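Local coordinates for UDP-glucose 6-dehydrogenase (Pyrobaculum islandicum, PDB 3VTF), which probably catalyses the two-step, NAD-dependent oxidation of UDP-glucose to UDP-glucuronate, the single step of the pathway to that product, at residues V34-A37 and V38-L42; E179-A182 and L183-F187; G300-A304 and I305-V309. All blocks are in the same frame, centred on the assembly; numbering follows the deposited sequence.

Overall arrangement
All three contacts are local, each made within one continuous stretch, so none closes a long loop; they follow one another in series, without nesting or crossing. Contact 1 comes first, inside helix 31-43 of the NAD-binding domain. Contact 2 follows at the start of helix 182-187, and the two touch: the F186 ring lies against H36 and F40, while A182 packs on V35, tying the first helix of the nucleotide fold to the substrate-binding segment. Contact 3, at the start of helix 304-328, belongs to the central domain. Its centre is about 37 Å from that of contact 1 and about 31 Å from that of contact 2, and it faces the second subunit.

Contact 1: V34-A37 and V38-L42; sequences VVHA and VGFAL
H36 and F40, one helical turn apart, meet ring to ring on the same side of the helix. In both, CG stands beside the backbone N and anti to the carbonyl carbon (chi1 -79° in H36), which sends the two rings out from neighbouring turns in step. The imidazole turns its edge to the phenyl face in an offset edge-to-face pair, with centroids 5.7 Å apart and planes at 63°. H36 CD2 lies 4.0 Å from F40 CZ, and lower down H36 CB is 3.9 Å from F40 CE2. V38 is an equal centre on another side of the helix: V38 N bonds to V34 O at 3.0 Å, and the branch V38 CG2 folds back to 3.4 Å from V34 O. That branched side chain packs against A75 and L76 of helix 72-81. A37, the third, has a methyl small enough to sit against V47 of strand 46-50, and A37 O takes the bond from A41 N at 3.2 Å. Histidine suits its place because its other edge is polar: H36 ND1 is hydrogen-bonded to V32 O, which helps fix the ring's rotation. F40 also meets the rings of F102 and F186, so an alanine here would probably take from H36 one of its two aromatic neighbours and open a gap beside F102, F186 and V47. G39, without a side chain, lets the F186 ring lie against its CA. This largely buried stretch of helix 31-43 links strands 23-27 and 46-50 in a beta-alpha-beta unit, consistent with a Rossmann-type dinucleotide fold.

Contact 2: E179-A182 and L183-F187; sequences EGSA and LEDFF. With UPG (uridine-5'-diphosphate-glucose), chain B.
S181 holds OG between its backbone N and carbonyl carbon (chi1 53°), and D185 carries CG beside its own N (chi1 -66°), which brings the hydroxyl over the carboxylate on the first turn of helix 182-187. S181 OG donates to D185 OD2 at 3.2 Å, approaching from above the carboxylate plane, 41° out of it. The same two residues are joined through the backbone, where D185 N binds S181 O at 3.0 Å. S181 stands at the N-cap position, yet its hydroxyl makes no capping bond and goes to D185 instead. F186 N continues the helix by bonding to A182 O at 2.7 Å. The small CB of A182 leaves room for V35 of helix 31-43. Before the helix, G180 has a positive phi, at which any CB would be jammed against the carbonyl oxygen of E179. G180 N and A182 N each bond to one oxygen of the E69 carboxylate. E179 N donates to O1B of the bound UDP-glucose at 2.9 Å, while E179 O accepts from K344, a lysine that itself bonds to the ligand. D185 OD1 forms a salt bridge with R178, tying the helix start back to the substrate-binding segment. These bonds of E69 and R178 are consistent with an ordered loop beside the ligand. Two carboxylates, those of E69 and D185, lie at the positive end of the helix dipole, which would probably favour their ionised forms.

Contact 3: G300-A304 and I305-V309; sequences GLEMA and ISKAV
K307 stretches back over E302, its chain crossing that of the glutamate at about a right angle. A bend at chi3 (-52°) brings the ammonium group down toward the carboxylate, and K307 NZ forms a salt bridge with E302 OE2 at 2.8 Å. The lysine comes from above the carboxylate plane, 57° out of it, and does not lie in line with the flat group. In E302, CG is anti to the backbone N, and a bend at chi2 turns the carboxylate to K307; its other oxygen, OE1, makes a long, weak ion pair with R311 of the second subunit. A water molecule bridges the same two residues, donating to E302 O at 2.8 Å and accepting from K307 NZ at 2.8 Å. Long, flexible charged residues suit this edge of the turn, where E302 is exposed. The pair spans the N terminus of helix 304-328, in the central domain, with M303 as the N-cap residue. M303 takes a left-handed backbone shape (phi 61°) and offers its carbonyl to the first turn, K307 N binding M303 O at 3.0 Å; A308 N then binds A304 O at 3.1 Å. The preceding helix, 285-298, ends in a Schellman motif with G300, at positive phi, as its C-prime residue, so a short loop passes from one helix to the next. M303 and S306 both pack on F292 of that earlier helix, the flexible thioether bringing M303 CE to 4.1 Å from S306 OG. The hydroxyl of S306 and the backbone N of I305 both bond to the carboxylate of E244 of the second subunit, a negative group received at a helix N terminus. A308, small and buried, lies against I305 of the second subunit, and I305 of this chain packs on L237 of helix 221-251.

Contact 1: V34-A37 and V38-L42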
loop_
_atom_site.group_PDB
_atom_site.type_symbol
_atom_site.label_atom_id
_atom_site.label_comp_id
_atom_site.label_asym_id
_atom_site.label_seq_id
_atom_site.Cartn_x
_atom_site.Cartn_y
_atom_site.Cartn_z
ATOM N N VAL A 34 -3.414 -23.471 18.095
ATOM C CA VAL A 34 -2.636 -24.745 18.127
ATOM C C VAL A 34 -1.185 -24.511 17.713
ATOM O O VAL A 34 -0.290 -25.104 18.324
ATOM C CB VAL A 34 -3.304 -25.859 17.271
ATOM C CG1 VAL A 34 -3.086 -25.551 15.788
ATOM C CG2 VAL A 34 -2.711 -27.206 17.679
ATOM N N VAL A 35 -0.933 -23.524 16.831
ATOM C CA VAL A 35 0.443 -23.221 16.467
ATOM C C VAL A 35 1.159 -22.525 17.638
ATOM O O VAL A 35 2.370 -22.742 17.914
ATOM C CB VAL A 35 0.539 -22.387 15.154
ATOM C CG1 VAL A 35 1.925 -21.761 14.976
ATOM C CG2 VAL A 35 0.211 -23.274 13.956
ATOM N N HIS A 36 0.424 -21.665 18.348
ATOM C CA HIS A 36 1.111 -21.067 19.538
ATOM C C HIS A 36 1.359 -22.079 20.622
ATOM O O HIS A 36 2.389 -22.043 21.303
ATOM C CB HIS A 36 0.295 -19.903 20.079
ATOM C CG HIS A 36 0.489 -18.634 19.237
ATOM N ND1 HIS A 36 -0.065 -18.483 18.003
ATOM C CD2 HIS A 36 1.289 -17.535 19.451
ATOM C CE1 HIS A 36 0.374 -17.301 17.468
ATOM N NE2 HIS A 36 1.177 -16.732 18.372
ATOM N N ALA A 37 0.385 -22.946 20.829
ATOM C CA ALA A 37 0.555 -23.954 21.914
ATOM C C ALA A 37 1.759 -24.831 21.631
ATOM O O ALA A 37 2.601 -25.076 22.511
ATOM C CB ALA A 37 -0.724 -24.775 22.042
ATOM N N VAL A 38 1.811 -25.357 20.416
ATOM C CA VAL A 38 2.975 -26.174 19.997
ATOM C C VAL A 38 4.291 -25.417 19.957
ATOM O O VAL A 38 5.349 -25.906 20.457
ATOM C CB VAL A 38 2.667 -26.828 18.603
ATOM C CG1 VAL A 38 3.953 -27.426 17.989
ATOM C CG2 VAL A 38 1.583 -27.879 18.746
ATOM N N GLY A 39 4.250 -24.214 19.404
ATOM C CA GLY A 39 5.457 -23.404 19.292
ATOM C C GLY A 39 6.016 -22.978 20.660
ATOM O O GLY A 39 7.240 -22.943 20.823
ATOM N N PHE A 40 5.142 -22.562 21.590
ATOM C CA PHE A 40 5.646 -22.131 22.876
ATOM C C PHE A 40 6.289 -23.349 23.560
ATOM O O PHE A 40 7.341 -23.191 24.234
ATOM C CB PHE A 40 4.513 -21.572 23.788
ATOM C CG PHE A 40 4.070 -20.149 23.426
ATOM C CD1 PHE A 40 4.992 -19.178 23.157
ATOM C CD2 PHE A 40 2.705 -19.791 23.490
ATOM C CE1 PHE A 40 4.584 -17.847 22.904
ATOM C CE2 PHE A 40 2.319 -18.492 23.155
ATOM C CZ PHE A 40 3.260 -17.535 22.878
ATOM N N ALA A 41 5.644 -24.532 23.444
ATOM C CA ALA A 41 6.257 -25.730 24.061
ATOM C C ALA A 41 7.637 -26.009 23.456
ATOM O O ALA A 41 8.609 -26.323 24.186
ATOM C CB ALA A 41 5.342 -26.958 23.902
ATOM N N LEU A 42 7.777 -25.803 22.138
ATOM C CA LEU A 42 9.051 -26.080 21.481
ATOM C C LEU A 42 10.030 -25.009 21.781
ATOM O O LEU A 42 11.217 -25.264 21.711
ATOM C CB LEU A 42 8.894 -26.241 19.944
ATOM C CG LEU A 42 8.088 -27.485 19.461
ATOM C CD1 LEU A 42 7.944 -27.438 17.907
ATOM C CD2 LEU A 42 8.719 -28.758 19.992
#

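Contact 2: E179-A182 and L183-F187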
loop_
_atom_site.group_PDB
_atom_site.type_symbol
_atom_site.label_atom_id
_atom_site.label_comp_id
_atom_site.label_asym_id
_atom_site.label_seq_id
_atom_site.Cartn_x
_atom_site.Cartn_y
_atom_site.Cartn_z
ATOM N N GLU A 179 -1.875 -18.723 7.334
ATOM C CA GLU A 179 -2.155 -20.122 7.109
ATOM C C GLU A 179 -1.254 -20.626 6.002
ATOM O O GLU A 179 -0.947 -19.875 5.033
ATOM C CB GLU A 179 -3.590 -20.309 6.689
ATOM C CG GLU A 179 -4.496 -20.815 7.764
ATOM C CD GLU A 179 -5.858 -21.245 7.196
ATOM O OE1 GLU A 179 -5.982 -22.346 6.578
ATOM O OE2 GLU A 179 -6.776 -20.471 7.411
ATOM N N GLY A 180 -0.797 -21.867 6.121
ATOM C CA GLY A 180 0.146 -22.343 5.118
ATOM C C GLY A 180 1.579 -22.123 5.436
ATOM O O GLY A 180 2.420 -22.921 5.053
ATOM N N SER A 181 1.898 -21.082 6.200
ATOM C CA SER A 181 3.276 -20.946 6.702
ATOM C C SER A 181 3.284 -20.557 8.236
ATOM O O SER A 181 4.085 -19.787 8.653
ATOM C CB SER A 181 4.023 -19.936 5.867
ATOM O OG SER A 181 3.317 -18.698 5.788
ATOM N N ALA A 182 2.333 -21.062 9.014
ATOM C CA ALA A 182 2.122 -20.505 10.352
ATOM C C ALA A 182 3.335 -20.830 11.273
ATOM O O ALA A 182 3.738 -20.034 12.110
ATOM C CB ALA A 182 0.868 -21.130 10.900
ATOM N N LEU A 183 3.872 -22.041 11.159
ATOM C CA LEU A 183 5.027 -22.432 12.039
ATOM C C LEU A 183 6.226 -21.587 11.733
ATOM O O LEU A 183 6.894 -21.046 12.647
ATOM C CB LEU A 183 5.400 -23.915 11.896
ATOM C CG LEU A 183 4.478 -24.830 12.629
ATOM C CD1 LEU A 183 4.839 -26.182 12.051
ATOM C CD2 LEU A 183 4.759 -24.760 14.165
ATOM N N GLU A 184 6.543 -21.428 10.447
ATOM C CA GLU A 184 7.620 -20.505 10.151
ATOM C C GLU A 184 7.351 -19.070 10.652
ATOM O O GLU A 184 8.247 -18.413 11.195
ATOM C CB GLU A 184 7.868 -20.448 8.632
ATOM C CG GLU A 184 8.808 -19.331 8.165
ATOM C CD GLU A 184 8.980 -19.337 6.627
ATOM O OE1 GLU A 184 8.492 -20.299 5.982
ATOM O OE2 GLU A 184 9.574 -18.386 6.065
ATOM N N ASP A 185 6.132 -18.562 10.477
ATOM C CA ASP A 185 5.853 -17.189 10.948
ATOM C C ASP A 185 5.869 -17.122 12.445
ATOM O O ASP A 185 6.078 -16.010 13.007
ATOM C CB ASP A 185 4.401 -16.785 10.477
ATOM C CG ASP A 185 4.328 -16.685 8.941
ATOM O OD1 ASP A 185 5.412 -16.455 8.366
ATOM O OD2 ASP A 185 3.237 -16.806 8.347
ATOM N N PHE A 186 5.564 -18.259 13.118
ATOM C CA PHE A 186 5.659 -18.297 14.586
ATOM C C PHE A 186 7.173 -18.143 15.037
ATOM O O PHE A 186 7.518 -17.312 15.891
ATOM C CB PHE A 186 5.031 -19.572 15.196
ATOM C CG PHE A 186 5.253 -19.654 16.725
ATOM C CD1 PHE A 186 4.383 -18.999 17.585
ATOM C CD2 PHE A 186 6.412 -20.259 17.277
ATOM C CE1 PHE A 186 4.604 -18.953 18.958
ATOM C CE2 PHE A 186 6.672 -20.189 18.655
ATOM C CZ PHE A 186 5.751 -19.560 19.530
ATOM N N PHE A 187 8.052 -18.971 14.462
ATOM C CA PHE A 187 9.499 -18.992 14.873
ATOM C C PHE A 187 10.299 -17.873 14.338
ATOM O O PHE A 187 11.193 -17.409 15.003
ATOM C CB PHE A 187 10.146 -20.315 14.507
ATOM C CG PHE A 187 9.593 -21.458 15.316
ATOM C CD1 PHE A 187 9.816 -21.517 16.688
ATOM C CD2 PHE A 187 8.871 -22.483 14.709
ATOM C CE1 PHE A 187 9.306 -22.589 17.445
ATOM C CE2 PHE A 187 8.355 -23.554 15.439
ATOM C CZ PHE A 187 8.565 -23.603 16.811
HETATM N N1 UPG B . -4.412 -12.993 -2.122
HETATM C C2 UPG B . -4.624 -12.316 -3.359
HETATM N N3 UPG B . -3.604 -11.666 -3.924
HETATM C C4 UPG B . -2.381 -11.594 -3.273
HETATM C C5 UPG B . -2.130 -12.238 -2.012
HETATM C C6 UPG B . -3.230 -12.910 -1.441
HETATM O O2 UPG B . -5.750 -12.339 -3.951
HETATM O O4 UPG B . -1.450 -10.917 -3.824
HETATM C C1C UPG B . -5.611 -13.661 -1.563
HETATM C C2C UPG B . -5.297 -15.113 -1.259
HETATM O O2C UPG B . -5.564 -15.969 -2.368
HETATM C C3C UPG B . -6.256 -15.413 -0.086
HETATM C C4C UPG B . -6.363 -14.083 0.659
HETATM O O4C UPG B . -5.804 -13.103 -0.244
HETATM O O3C UPG B . -7.588 -15.658 -0.613
HETATM C C5C UPG B . -5.556 -14.047 1.979
HETATM O O5C UPG B . -4.286 -14.661 1.725
HETATM P PA UPG B . -3.172 -14.806 2.983
HETATM O O1A UPG B . -2.735 -13.393 3.490
HETATM O O2A UPG B . -2.152 -15.904 2.588
HETATM O O3A UPG B . -4.084 -15.652 4.005
HETATM P PB UPG B . -4.255 -15.593 5.636
HETATM O O1B UPG B . -3.817 -16.930 6.179
HETATM O O2B UPG B . -5.770 -15.267 5.609
HETATM O O3B UPG B . -3.276 -14.523 6.297
HETATM C "C1'" UPG B . -3.757 -13.191 6.654
HETATM C "C2'" UPG B . -2.536 -12.310 6.811
HETATM C "C3'" UPG B . -1.792 -12.745 8.096
HETATM C "C4'" UPG B . -2.792 -12.642 9.273
HETATM C "C5'" UPG B . -3.938 -13.703 9.027
HETATM C "C6'" UPG B . -5.079 -13.738 10.067
HETATM O "O2'" UPG B . -1.779 -12.731 5.609
HETATM O "O3'" UPG B . -0.705 -11.858 8.266
HETATM O "O4'" UPG B . -2.083 -13.051 10.463
HETATM O "O5'" UPG B . -4.577 -13.194 7.822
HETATM O "O6'" UPG B . -5.247 -12.424 10.654
#

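Contact 3: G300-A304 and I305-V309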
loop_
_atom_site.group_PDB
_atom_site.type_symbol
_atom_site.label_atom_id
_atom_site.label_comp_id
_atom_site.label_asym_id
_atom_site.label_seq_id
_atom_site.Cartn_x
_atom_site.Cartn_y
_atom_site.Cartn_z
ATOM N N GLY A 300 -18.516 7.307 14.219
ATOM C CA GLY A 300 -18.891 8.431 13.340
ATOM C C GLY A 300 -17.941 8.646 12.154
ATOM O O GLY A 300 -18.044 9.661 11.485
ATOM N N LEU A 301 -17.010 7.722 11.874
ATOM C CA LEU A 301 -16.040 7.955 10.740
ATOM C C LEU A 301 -16.543 7.323 9.451
ATOM O O LEU A 301 -17.203 6.261 9.476
ATOM C CB LEU A 301 -14.705 7.273 11.073
ATOM C CG LEU A 301 -14.052 7.852 12.331
ATOM C CD1 LEU A 301 -12.945 6.932 12.903
ATOM C CD2 LEU A 301 -13.614 9.316 12.158
ATOM N N GLU A 302 -16.204 7.937 8.309
ATOM C CA GLU A 302 -16.700 7.441 6.998
ATOM C C GLU A 302 -16.005 6.134 6.542
ATOM O O GLU A 302 -16.636 5.250 6.003
ATOM C CB GLU A 302 -16.525 8.569 5.975
ATOM C CG GLU A 302 -16.719 8.155 4.481
ATOM C CD GLU A 302 -18.204 7.963 4.169
ATOM O OE1 GLU A 302 -19.001 8.467 5.026
ATOM O OE2 GLU A 302 -18.573 7.306 3.138
ATOM N N MET A 303 -14.691 5.992 6.792
ATOM C CA MET A 303 -13.977 4.736 6.393
ATOM C C MET A 303 -14.051 4.531 4.850
ATOM O O MET A 303 -14.255 3.428 4.399
ATOM C CB MET A 303 -14.545 3.492 7.107
ATOM C CG MET A 303 -14.599 3.663 8.644
ATOM S SD MET A 303 -13.031 4.133 9.447
ATOM C CE MET A 303 -12.068 2.617 9.275
ATOM N N ALA A 304 -13.913 5.596 4.090
ATOM C CA ALA A 304 -14.166 5.568 2.621
ATOM C C ALA A 304 -13.197 4.613 1.895
ATOM O O ALA A 304 -13.588 3.867 0.975
ATOM C CB ALA A 304 -13.952 7.009 2.053
ATOM N N ILE A 305 -11.912 4.621 2.293
ATOM C CA ILE A 305 -10.981 3.683 1.577
ATOM C C ILE A 305 -11.269 2.264 1.910
ATOM O O ILE A 305 -11.356 1.393 1.015
ATOM C CB ILE A 305 -9.505 4.056 1.927
ATOM C CG1 ILE A 305 -9.247 5.515 1.439
ATOM C CG2 ILE A 305 -8.524 3.090 1.231
ATOM C CD1 ILE A 305 -7.845 6.104 1.892
ATOM N N SER A 306 -11.419 1.959 3.202
ATOM C CA SER A 306 -11.690 0.593 3.587
ATOM C C SER A 306 -12.952 0.056 2.930
ATOM O O SER A 306 -13.006 -1.102 2.542
ATOM C CB SER A 306 -11.815 0.514 5.172
ATOM O OG SER A 306 -10.641 1.022 5.729
ATOM N N LYS A 307 -14.017 0.901 2.840
ATOM C CA LYS A 307 -15.251 0.450 2.094
ATOM C C LYS A 307 -14.939 0.190 0.598
ATOM O O LYS A 307 -15.407 -0.779 0.035
ATOM C CB LYS A 307 -16.352 1.544 2.207
ATOM C CG LYS A 307 -16.957 1.559 3.680
ATOM C CD LYS A 307 -18.303 2.353 3.737
ATOM C CE LYS A 307 -18.137 3.720 3.137
ATOM N NZ LYS A 307 -19.310 4.648 3.316
ATOM N N ALA A 308 -14.124 1.027 0.000
ATOM C CA ALA A 308 -13.756 0.823 -1.429
ATOM C C ALA A 308 -13.041 -0.461 -1.619
ATOM O O ALA A 308 -13.323 -1.235 -2.621
ATOM C CB ALA A 308 -13.011 2.037 -2.028
ATOM N N VAL A 309 -12.193 -0.797 -0.612
ATOM C CA VAL A 309 -11.460 -2.055 -0.668
ATOM C C VAL A 309 -12.391 -3.204 -0.792
ATOM O O VAL A 309 -12.165 -4.168 -1.581
ATOM C CB VAL A 309 -10.578 -2.213 0.631
ATOM C CG1 VAL A 309 -10.006 -3.592 0.676
ATOM C CG2 VAL A 309 -9.503 -1.148 0.552
HETATM O O HOH W 1 -19.327 4.653 6.078
#